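Local coordinates for protein serine protease (Nocardiopsis alba, PDB 2OUA) that probably cleaves peptide bonds within proteins as a secreted, acid-stable serine endopeptidase of the chymotrypsin-like S1 family, this chain being its protease domain, at residues A[7-12]-A[41-46]; A[17-22]-A[29-34]; A[47-52]-A[67-72]; A[75-80]-A[107-112]. All coordinates share one frame; numbering follows the deposited sequence.

Contact 1 (A[7-12]-A[41-46])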
# COMPACT_ATOMS: atom_id res chain seq x y z
N LEU A 7 7.31 -4.64 -1.50
CA LEU A 7 8.26 -4.84 -2.59
C LEU A 7 8.06 -3.86 -3.73
O LEU A 7 6.94 -3.40 -3.99
CB LEU A 7 8.17 -6.27 -3.12
CG LEU A 7 8.51 -7.40 -2.14
CD1 LEU A 7 8.57 -8.72 -2.89
CD2 LEU A 7 9.84 -7.12 -1.45
N ALA A 8 9.15 -3.53 -4.40
CA ALA A 8 9.10 -2.59 -5.51
C ALA A 8 8.50 -3.19 -6.77
O ALA A 8 8.61 -4.39 -7.03
CB ALA A 8 10.51 -2.09 -5.81
N TYR A 9 7.86 -2.33 -7.55
CA TYR A 9 7.30 -2.71 -8.84
C TYR A 9 7.47 -1.46 -9.69
O TYR A 9 7.54 -0.35 -9.16
CB TYR A 9 5.83 -3.14 -8.73
CG TYR A 9 4.81 -2.07 -8.39
CD1 TYR A 9 4.31 -1.21 -9.37
CD2 TYR A 9 4.30 -1.97 -7.10
CE1 TYR A 9 3.31 -0.27 -9.06
CE2 TYR A 9 3.32 -1.04 -6.78
CZ TYR A 9 2.82 -0.20 -7.76
OH TYR A 9 1.84 0.70 -7.44
N THR A 10 7.56 -1.62 -11.01
CA THR A 10 7.77 -0.47 -11.87
C THR A 10 6.68 -0.30 -12.91
O THR A 10 6.07 -1.28 -13.36
CB THR A 10 9.13 -0.56 -12.58
OG1 THR A 10 9.21 -1.79 -13.31
CG2 THR A 10 10.27 -0.51 -11.57
N MET A 11 6.44 0.95 -13.29
CA MET A 11 5.41 1.29 -14.27
C MET A 11 5.74 2.64 -14.88
O MET A 11 4.85 3.45 -15.15
CB MET A 11 4.05 1.35 -13.59
CG MET A 11 4.07 2.00 -12.20
SD MET A 11 4.99 3.56 -12.09
CE MET A 11 5.19 3.70 -10.32
N GLY A 12 7.03 2.89 -15.11
CA GLY A 12 7.45 4.18 -15.62
C GLY A 12 7.70 4.99 -14.37
O GLY A 12 7.24 6.13 -14.22
N THR A 41 -2.49 1.07 -16.82
CA THR A 41 -1.04 1.14 -16.71
C THR A 41 -0.42 -0.22 -16.42
O THR A 41 -0.89 -0.95 -15.54
CB THR A 41 -0.61 2.14 -15.63
OG1 THR A 41 -0.97 3.46 -16.06
CG2 THR A 41 0.89 2.09 -15.40
N GLN A 42 0.63 -0.54 -17.17
CA GLN A 42 1.34 -1.81 -17.06
C GLN A 42 2.34 -1.81 -15.91
O GLN A 42 3.03 -0.82 -15.67
CB GLN A 42 2.06 -2.12 -18.37
CG GLN A 42 1.14 -2.35 -19.55
CD GLN A 42 0.30 -3.60 -19.40
OE1 GLN A 42 0.82 -4.68 -19.16
NE2 GLN A 42 -1.01 -3.45 -19.53
N VAL A 43 2.43 -2.95 -15.24
CA VAL A 43 3.33 -3.11 -14.10
C VAL A 43 4.28 -4.28 -14.27
O VAL A 43 3.93 -5.30 -14.86
CB VAL A 43 2.51 -3.35 -12.80
CG1 VAL A 43 3.42 -3.83 -11.68
CG2 VAL A 43 1.79 -2.08 -12.40
N SER A 44 5.49 -4.12 -13.74
CA SER A 44 6.51 -5.16 -13.76
C SER A 44 7.06 -5.34 -12.36
O SER A 44 7.41 -4.36 -11.69
CB SER A 44 7.66 -4.80 -14.71
OG SER A 44 7.30 -5.00 -16.06
N ILE A 45 7.11 -6.59 -11.90
CA ILE A 45 7.67 -6.91 -10.59
C ILE A 45 8.34 -8.26 -10.75
O ILE A 45 7.68 -9.30 -10.87
CB ILE A 45 6.58 -6.96 -9.49
CG1 ILE A 45 7.19 -7.48 -8.19
CG2 ILE A 45 5.40 -7.80 -9.94
CD1 ILE A 45 6.28 -7.32 -6.99
N GLY A 46 9.67 -8.25 -10.76
CA GLY A 46 10.40 -9.49 -10.94
C GLY A 46 10.01 -10.00 -12.32
O GLY A 46 9.96 -9.21 -13.27
O HOH W 1 10.69 -4.25 -12.31
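Thr41 touches Met11 through its CG2 methyl, which lies 3.7 Å from Met11 CB, while the Thr41 hydroxyl is bonded to the carbonyl O of Ser38. Gln42 takes part with its backbone: Gln42 O sits 3.2 Å from the same Met11 CB, and beyond that carbon the methionine chain bends at chi2, so that its far end leaves residues 41-46. At Val43 both methyls pack obliquely on the CD1 and CE1 atoms of Tyr9. CG1, anti to the backbone N (chi1 167°), comes to 3.6 Å from Tyr9 CD1, and CG2 lies a little farther off beside CD1 and CE1. The ring is also tethered at its far end, where Tyr9 OH is hydrogen-bonded to Thr32. Ser44 supplies the two backbone bonds. Thr10 N reaches Ser44 O at 2.8 Å and a nearly straight 165°, and Ser44 N returns to Thr10 O at 2.9 Å. One water is hydrogen-bonded to Thr10 OG1 and donates a weak bond to Ser44 O. Ile45 finishes the contact with CB at 4.0 Å from Tyr9 CB and CG1 at 3.6 Å from Ala8 O. This single antiparallel bridge, made by strands whose directions differ by 139°, joins strand 8-10 to strand 42-45 and so closes the ring of six strands that forms the N-terminal beta-barrel of the chymotrypsin-like fold.

Contact 2 (A[17-22]-A[29-34])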
# COMPACT_ATOMS: atom_id res chain seq x y z
N VAL A 17 4.38 -2.50 -3.39
CA VAL A 17 3.20 -3.35 -3.25
C VAL A 17 2.52 -3.10 -1.91
O VAL A 17 3.19 -2.95 -0.88
CB VAL A 17 3.58 -4.87 -3.32
CG1 VAL A 17 2.39 -5.73 -2.95
CG2 VAL A 17 4.07 -5.22 -4.72
N GLY A 18 1.19 -3.02 -1.93
CA GLY A 18 0.45 -2.82 -0.70
C GLY A 18 0.19 -4.17 -0.07
O GLY A 18 0.89 -4.57 0.86
N PHE A 19 -0.81 -4.88 -0.57
CA PHE A 19 -1.14 -6.21 -0.05
C PHE A 19 -1.62 -7.11 -1.16
O PHE A 19 -2.37 -6.69 -2.04
CB PHE A 19 -2.25 -6.13 1.01
CG PHE A 19 -1.87 -5.36 2.23
CD1 PHE A 19 -2.24 -4.03 2.37
CD2 PHE A 19 -1.13 -5.96 3.24
CE1 PHE A 19 -1.87 -3.30 3.49
CE2 PHE A 19 -0.76 -5.24 4.37
CZ PHE A 19 -1.13 -3.91 4.50
N ALA A 20 -1.17 -8.37 -1.13
CA ALA A 20 -1.59 -9.34 -2.13
C ALA A 20 -3.09 -9.53 -1.93
O ALA A 20 -3.57 -9.60 -0.79
CB ALA A 20 -0.86 -10.66 -1.92
N ALA A 21 -3.83 -9.60 -3.03
CA ALA A 21 -5.28 -9.79 -2.97
C ALA A 21 -5.79 -10.39 -4.28
O ALA A 21 -5.11 -10.36 -5.29
CB ALA A 21 -5.98 -8.45 -2.70
N THR A 22 -7.00 -10.94 -4.24
CA THR A 22 -7.62 -11.52 -5.42
C THR A 22 -8.89 -10.74 -5.72
O THR A 22 -9.54 -10.24 -4.80
CB THR A 22 -7.98 -13.01 -5.20
OG1 THR A 22 -8.89 -13.13 -4.10
CG2 THR A 22 -6.73 -13.82 -4.88
N GLY A 29 -3.53 -10.40 -7.66
CA GLY A 29 -3.05 -9.05 -7.86
C GLY A 29 -2.68 -8.45 -6.52
O GLY A 29 -2.37 -9.18 -5.58
N PHE A 30 -2.72 -7.13 -6.42
CA PHE A 30 -2.41 -6.48 -5.15
C PHE A 30 -2.94 -5.06 -5.11
O PHE A 30 -3.04 -4.40 -6.14
CB PHE A 30 -0.89 -6.49 -4.88
CG PHE A 30 -0.07 -5.76 -5.92
CD1 PHE A 30 0.01 -4.37 -5.92
CD2 PHE A 30 0.65 -6.47 -6.88
CE1 PHE A 30 0.80 -3.69 -6.86
CE2 PHE A 30 1.44 -5.81 -7.83
CZ PHE A 30 1.52 -4.41 -7.82
N VAL A 31 -3.30 -4.60 -3.92
CA VAL A 31 -3.78 -3.23 -3.76
C VAL A 31 -2.55 -2.36 -3.56
O VAL A 31 -1.53 -2.81 -3.05
CB VAL A 31 -4.75 -3.08 -2.56
CG1 VAL A 31 -6.05 -3.81 -2.86
CG2 VAL A 31 -4.11 -3.61 -1.29
N THR A 32 -2.66 -1.10 -3.99
CA THR A 32 -1.56 -0.16 -3.89
C THR A 32 -2.17 1.24 -3.99
O THR A 32 -3.39 1.38 -3.93
CB THR A 32 -0.54 -0.39 -5.04
OG1 THR A 32 0.61 0.44 -4.85
CG2 THR A 32 -1.17 -0.08 -6.39
N ALA A 33 -1.34 2.26 -4.14
CA ALA A 33 -1.84 3.63 -4.25
C ALA A 33 -2.24 3.96 -5.68
O ALA A 33 -1.56 3.57 -6.64
CB ALA A 33 -0.79 4.62 -3.77
N GLY A 34 -3.34 4.69 -5.83
CA GLY A 34 -3.81 5.07 -7.16
C GLY A 34 -2.91 6.06 -7.88
O GLY A 34 -2.93 6.12 -9.11
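Val31 O is gripped by two successive backbone amides, Gly18 N at 2.9 Å and Phe19 N at 3.3 Å. Both bonds are weak, and together they make Gly18 and Phe19 a classic beta bulge opposite Val31. Beyond it the antiparallel pairing continues through Phe19-Val31 to Ala21-Gly29. Val31 N donates to Phe19 O at 3.0 Å, an oxygen that Phe30 CA also approaches through a CA-H...O contact. Ala21 N points almost straight at Gly29 O (172°), although it sits 46° above the carbonyl plane, and the return bond from Gly29 N is weak. On one side of the hairpin Val17 crosses the Phe30 ring at about a right angle. Its CG2 stands 4.0 Å over the ring centre as a CH-pi contact, and CG1, anti to the backbone N (chi1 171°), lies 3.9 Å from Phe30 CG. Ile3 of strand 2-5 touches both of these side chains. On the face carrying Phe19 and Val31, Val31 CG2 packs 3.9 Å from Phe19 CB and near the edge of the Phe19 ring. Fully buried, the pair is the bulged beta-hairpin of the N-terminal barrel of a chymotrypsin-like protease, in which strand 28-32 leads on to His35 of the predicted charge-relay system.

Contact 3 (A[47-52]-A[67-72]); sequences NGRGVF and GTSNFT
Arg49 and Ser69 form the central backbone pair, with Arg49 N donating to Ser69 O at 2.9 Å. Arg49 O accepts from two amides on the same face of its carbonyl plane, Thr68 N at 2.7 Å (167°) and Ser69 N at 3.2 Å. Thr68 and Ser69 thus form a classic beta bulge opposite Arg49 where the chain turns a corner. Among the polar side chains, Asn70 ND2 donates to Asn47 O at 3.0 Å. The Asn70 amide also stacks on that of Asn47, planes 4° apart; Asn47 OD1 is in turn hydrogen-bonded to the N-terminal amine of Ala1. A water donates to Asn47 O and bonds to Ser69 OG. Arg49 bends at chi2 (-72°), back along its own strand, its NH1 bonding to Gly48 O and Gly46 O. In the packing, Phe71 folds over Gly67 CA of its own segment; across the contact its edge meets Gly48 C, and CE1 comes to 3.3 Å from Arg49 O. Val51 CG1 and Thr68 CG2 touch at 4.0 Å. The hairpin of strands 48-56 and 62-69 lies at the surface, with strand 42-45 paired to 48-56 through Val43 and Gly50, while Phe71 packs on Ile45 and on Ile3 of strand 2-5.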
# COMPACT_ATOMS: atom_id res chain seq x y z
N ASN A 47 9.72 -11.28 -12.43
CA ASN A 47 9.32 -11.86 -13.71
C ASN A 47 7.80 -11.75 -13.84
O ASN A 47 7.19 -12.35 -14.73
CB ASN A 47 9.74 -13.33 -13.78
CG ASN A 47 8.96 -14.21 -12.82
OD1 ASN A 47 8.48 -13.74 -11.79
ND2 ASN A 47 8.84 -15.49 -13.16
N GLY A 48 7.19 -10.99 -12.94
CA GLY A 48 5.75 -10.83 -12.96
C GLY A 48 5.30 -9.61 -13.74
O GLY A 48 6.02 -8.62 -13.83
N ARG A 49 4.10 -9.69 -14.32
CA ARG A 49 3.54 -8.59 -15.09
C ARG A 49 2.08 -8.38 -14.68
O ARG A 49 1.35 -9.34 -14.43
CB ARG A 49 3.60 -8.91 -16.59
CG ARG A 49 5.02 -9.11 -17.13
CD ARG A 49 5.78 -7.80 -17.21
NE ARG A 49 7.14 -7.99 -17.71
CZ ARG A 49 8.16 -8.43 -16.98
NH1 ARG A 49 8.00 -8.72 -15.70
NH2 ARG A 49 9.36 -8.57 -17.53
N GLY A 50 1.67 -7.13 -14.62
CA GLY A 50 0.30 -6.83 -14.23
C GLY A 50 -0.19 -5.55 -14.85
O GLY A 50 0.53 -4.88 -15.59
N VAL A 51 -1.43 -5.19 -14.52
CA VAL A 51 -2.03 -3.97 -15.05
C VAL A 51 -2.97 -3.36 -14.01
O VAL A 51 -3.64 -4.08 -13.28
CB VAL A 51 -2.84 -4.28 -16.33
CG1 VAL A 51 -3.91 -5.32 -16.03
CG2 VAL A 51 -3.48 -3.01 -16.87
N PHE A 52 -3.00 -2.03 -13.95
CA PHE A 52 -3.89 -1.35 -13.02
C PHE A 52 -5.31 -1.58 -13.50
O PHE A 52 -5.73 -1.03 -14.53
CB PHE A 52 -3.59 0.15 -12.97
CG PHE A 52 -2.45 0.52 -12.05
CD1 PHE A 52 -1.13 0.27 -12.40
CD2 PHE A 52 -2.72 1.10 -10.80
CE1 PHE A 52 -0.08 0.59 -11.53
CE2 PHE A 52 -1.67 1.42 -9.93
CZ PHE A 52 -0.35 1.16 -10.29
N GLY A 67 -2.66 -9.27 -11.82
CA GLY A 67 -1.54 -9.94 -12.45
C GLY A 67 -1.97 -10.57 -13.77
O GLY A 67 -3.04 -11.16 -13.86
N THR A 68 -1.14 -10.42 -14.79
CA THR A 68 -1.43 -11.00 -16.10
C THR A 68 -0.49 -12.17 -16.34
O THR A 68 -0.77 -13.06 -17.15
CB THR A 68 -1.29 -9.96 -17.23
OG1 THR A 68 0.01 -9.36 -17.17
CG2 THR A 68 -2.36 -8.88 -17.10
N SER A 69 0.64 -12.18 -15.63
CA SER A 69 1.60 -13.27 -15.75
C SER A 69 2.55 -13.36 -14.57
O SER A 69 3.07 -12.35 -14.08
CB SER A 69 2.40 -13.15 -17.05
OG SER A 69 3.27 -12.04 -17.03
N ASN A 70 2.76 -14.58 -14.10
CA ASN A 70 3.67 -14.88 -13.00
C ASN A 70 3.44 -14.13 -11.69
O ASN A 70 4.37 -13.55 -11.12
CB ASN A 70 5.11 -14.69 -13.45
CG ASN A 70 5.46 -15.58 -14.62
OD1 ASN A 70 5.11 -16.76 -14.65
ND2 ASN A 70 6.17 -15.02 -15.60
N PHE A 71 2.21 -14.13 -11.20
CA PHE A 71 1.89 -13.50 -9.93
C PHE A 71 1.59 -14.61 -8.93
O PHE A 71 0.63 -15.35 -9.09
CB PHE A 71 0.66 -12.60 -10.06
CG PHE A 71 0.98 -11.14 -10.24
CD1 PHE A 71 1.99 -10.73 -11.09
CD2 PHE A 71 0.23 -10.17 -9.57
CE1 PHE A 71 2.26 -9.37 -11.28
CE2 PHE A 71 0.49 -8.81 -9.76
CZ PHE A 71 1.50 -8.41 -10.61
N THR A 72 2.44 -14.75 -7.92
CA THR A 72 2.24 -15.75 -6.88
C THR A 72 1.95 -14.99 -5.59
O THR A 72 2.82 -14.30 -5.08
CB THR A 72 3.48 -16.63 -6.68
OG1 THR A 72 3.74 -17.38 -7.87
CG2 THR A 72 3.27 -17.59 -5.52
O HOH W 2 6.06 -12.64 -17.40

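Contact 4 (A[75-80]-A[107-112])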
# COMPACT_ATOMS: atom_id res chain seq x y z
N ASN A 75 0.89 -13.99 1.99
CA ASN A 75 0.22 -13.20 3.01
C ASN A 75 1.33 -12.54 3.82
O ASN A 75 1.23 -12.37 5.03
CB ASN A 75 -0.65 -14.10 3.92
CG ASN A 75 0.17 -14.89 4.92
OD1 ASN A 75 1.20 -15.46 4.58
ND2 ASN A 75 -0.31 -14.94 6.16
N LEU A 76 2.38 -12.15 3.12
CA LEU A 76 3.54 -11.53 3.74
C LEU A 76 3.78 -10.06 3.40
O LEU A 76 3.34 -9.56 2.36
CB LEU A 76 4.81 -12.31 3.38
CG LEU A 76 4.82 -13.82 3.63
CD1 LEU A 76 6.12 -14.42 3.10
CD2 LEU A 76 4.67 -14.09 5.12
N VAL A 77 4.51 -9.39 4.29
CA VAL A 77 4.91 -8.00 4.14
C VAL A 77 6.37 -7.97 4.58
O VAL A 77 6.70 -8.39 5.69
CB VAL A 77 4.09 -7.06 5.05
CG1 VAL A 77 4.66 -5.63 4.99
CG2 VAL A 77 2.63 -7.06 4.62
N SER A 78 7.26 -7.47 3.71
CA SER A 78 8.68 -7.41 4.04
C SER A 78 9.00 -6.39 5.12
O SER A 78 8.45 -5.28 5.12
CB SER A 78 9.50 -7.07 2.80
OG SER A 78 10.88 -6.97 3.12
N ARG A 79 9.88 -6.76 6.05
CA ARG A 79 10.29 -5.86 7.12
C ARG A 79 11.69 -5.32 6.85
O ARG A 79 12.32 -4.71 7.71
CB ARG A 79 10.24 -6.58 8.47
CG ARG A 79 8.82 -7.02 8.84
CD ARG A 79 8.78 -7.84 10.13
NE ARG A 79 9.03 -7.05 11.33
CZ ARG A 79 10.19 -7.00 11.98
NH1 ARG A 79 11.23 -7.71 11.55
NH2 ARG A 79 10.31 -6.26 13.08
N TYR A 80 12.17 -5.56 5.63
CA TYR A 80 13.48 -5.09 5.18
C TYR A 80 14.57 -5.06 6.26
O TYR A 80 14.99 -6.11 6.76
CB TYR A 80 13.32 -3.69 4.57
CG TYR A 80 12.60 -3.67 3.23
CD1 TYR A 80 11.23 -3.39 3.15
CD2 TYR A 80 13.29 -3.93 2.05
CE1 TYR A 80 10.57 -3.37 1.91
CE2 TYR A 80 12.65 -3.91 0.82
CZ TYR A 80 11.29 -3.63 0.75
OH TYR A 80 10.69 -3.60 -0.49
N THR A 107 12.82 3.26 1.54
CA THR A 107 13.35 3.37 2.89
C THR A 107 13.27 2.09 3.73
O THR A 107 14.01 1.94 4.70
CB THR A 107 12.62 4.46 3.66
OG1 THR A 107 11.21 4.15 3.70
CG2 THR A 107 12.82 5.81 2.99
N GLY A 108 12.37 1.19 3.36
CA GLY A 108 12.25 -0.04 4.11
C GLY A 108 11.09 -0.08 5.09
O GLY A 108 9.97 0.34 4.78
N TRP A 109 11.38 -0.57 6.29
CA TRP A 109 10.38 -0.76 7.34
C TRP A 109 10.51 0.24 8.50
O TRP A 109 11.51 0.23 9.22
CB TRP A 109 10.51 -2.21 7.84
CG TRP A 109 9.69 -2.62 9.02
CD1 TRP A 109 10.08 -2.65 10.33
CD2 TRP A 109 8.37 -3.20 8.99
NE1 TRP A 109 9.10 -3.21 11.11
CE2 TRP A 109 8.04 -3.56 10.32
CE3 TRP A 109 7.45 -3.45 7.97
CZ2 TRP A 109 6.82 -4.16 10.65
CZ3 TRP A 109 6.23 -4.04 8.30
CH2 TRP A 109 5.93 -4.39 9.63
N TYR A 110 9.51 1.09 8.66
CA TYR A 110 9.49 2.08 9.73
C TYR A 110 8.17 2.00 10.48
O TYR A 110 7.13 1.71 9.90
CB TYR A 110 9.69 3.50 9.18
CG TYR A 110 11.12 3.82 8.83
CD1 TYR A 110 11.74 3.26 7.71
CD2 TYR A 110 11.88 4.66 9.65
CE1 TYR A 110 13.08 3.52 7.42
CE2 TYR A 110 13.22 4.93 9.36
CZ TYR A 110 13.81 4.36 8.25
OH TYR A 110 15.14 4.61 7.96
N CYS A 111 8.21 2.28 11.78
CA CYS A 111 6.99 2.20 12.58
C CYS A 111 6.67 3.50 13.31
O CYS A 111 7.54 4.34 13.55
CB CYS A 111 7.10 1.06 13.59
SG CYS A 111 7.51 -0.57 12.90
N GLY A 112 5.40 3.64 13.66
CA GLY A 112 4.96 4.83 14.36
C GLY A 112 3.61 4.61 14.99
O GLY A 112 3.26 3.49 15.37
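The six-membered ring of Trp109 carries Arg79 on one face, with CG 3.7 Å from the ring centroid and almost directly above it, a CH-pi contact. At the rim, near the ring plane, Val77 CG1 lies 4.0 Å from Trp109 CZ3. Tyr80 presents a second flat group: Ser78 OG stands 3.6 Å above the centre of one face of its ring, and Gly108 CA approaches obliquely, 3.6 Å from Tyr80 CD1. The contact joins the segment that leaves the N-terminal barrel, 75-80, to strand 108-116 of the C-terminal barrel in the two-barrel chymotrypsin-like fold.

No hydrogen bond spans the two segments, and Trp109 gives the largest share of the buried surface. The Arg79 chain bends at chi3 (72°), which carries NE out past the CE2-CZ2 side of the ring, 3.7 Å from Trp109 CZ2. The guanidinium is tilted 60° from the ring plane rather than stacked flat on it, and its NH1 is bonded to Gly83 O. On the backbone side, Ser78 O lies close to Trp109 CE3 and Arg79 O meets Trp109 CB at 3.1 Å. The tryptophan also touches Ile148 and Cys101, the latter in a disulfide with Cys111. Tyr80 OH bonds to Gly6 O, bringing in the N-terminal part of the chain. Residues 78-80 form an ST turn, in which Tyr80 N donates to Ser78 OG at 3.2 Å and 160°.

How the contacts relate
From the N terminus, contact 1 closes a long loop between residues 7-12 and 41-46, and contact 2, the 17-22/29-34 hairpin, is nested inside it. Contact 3 follows in series as the 47-52/67-72 hairpin, and contact 4 opens soon after, closing the stretch up to 107-112; none of the four cross. The first three belong to one sheet. Strand 8-10 is followed by 14-22, with Leu7 O meeting Val17 N and Tyr9 packed on Phe30, and strand 42-45 is paired with 48-56. Phe30 also meets Phe71, linking contacts 2 and 3. Contact 4 ties the segment leaving the N-terminal barrel to strand 108-116 of the C-terminal barrel, touching contact 1 through Leu7 and Tyr80 and contact 2 through Phe19 and Val77.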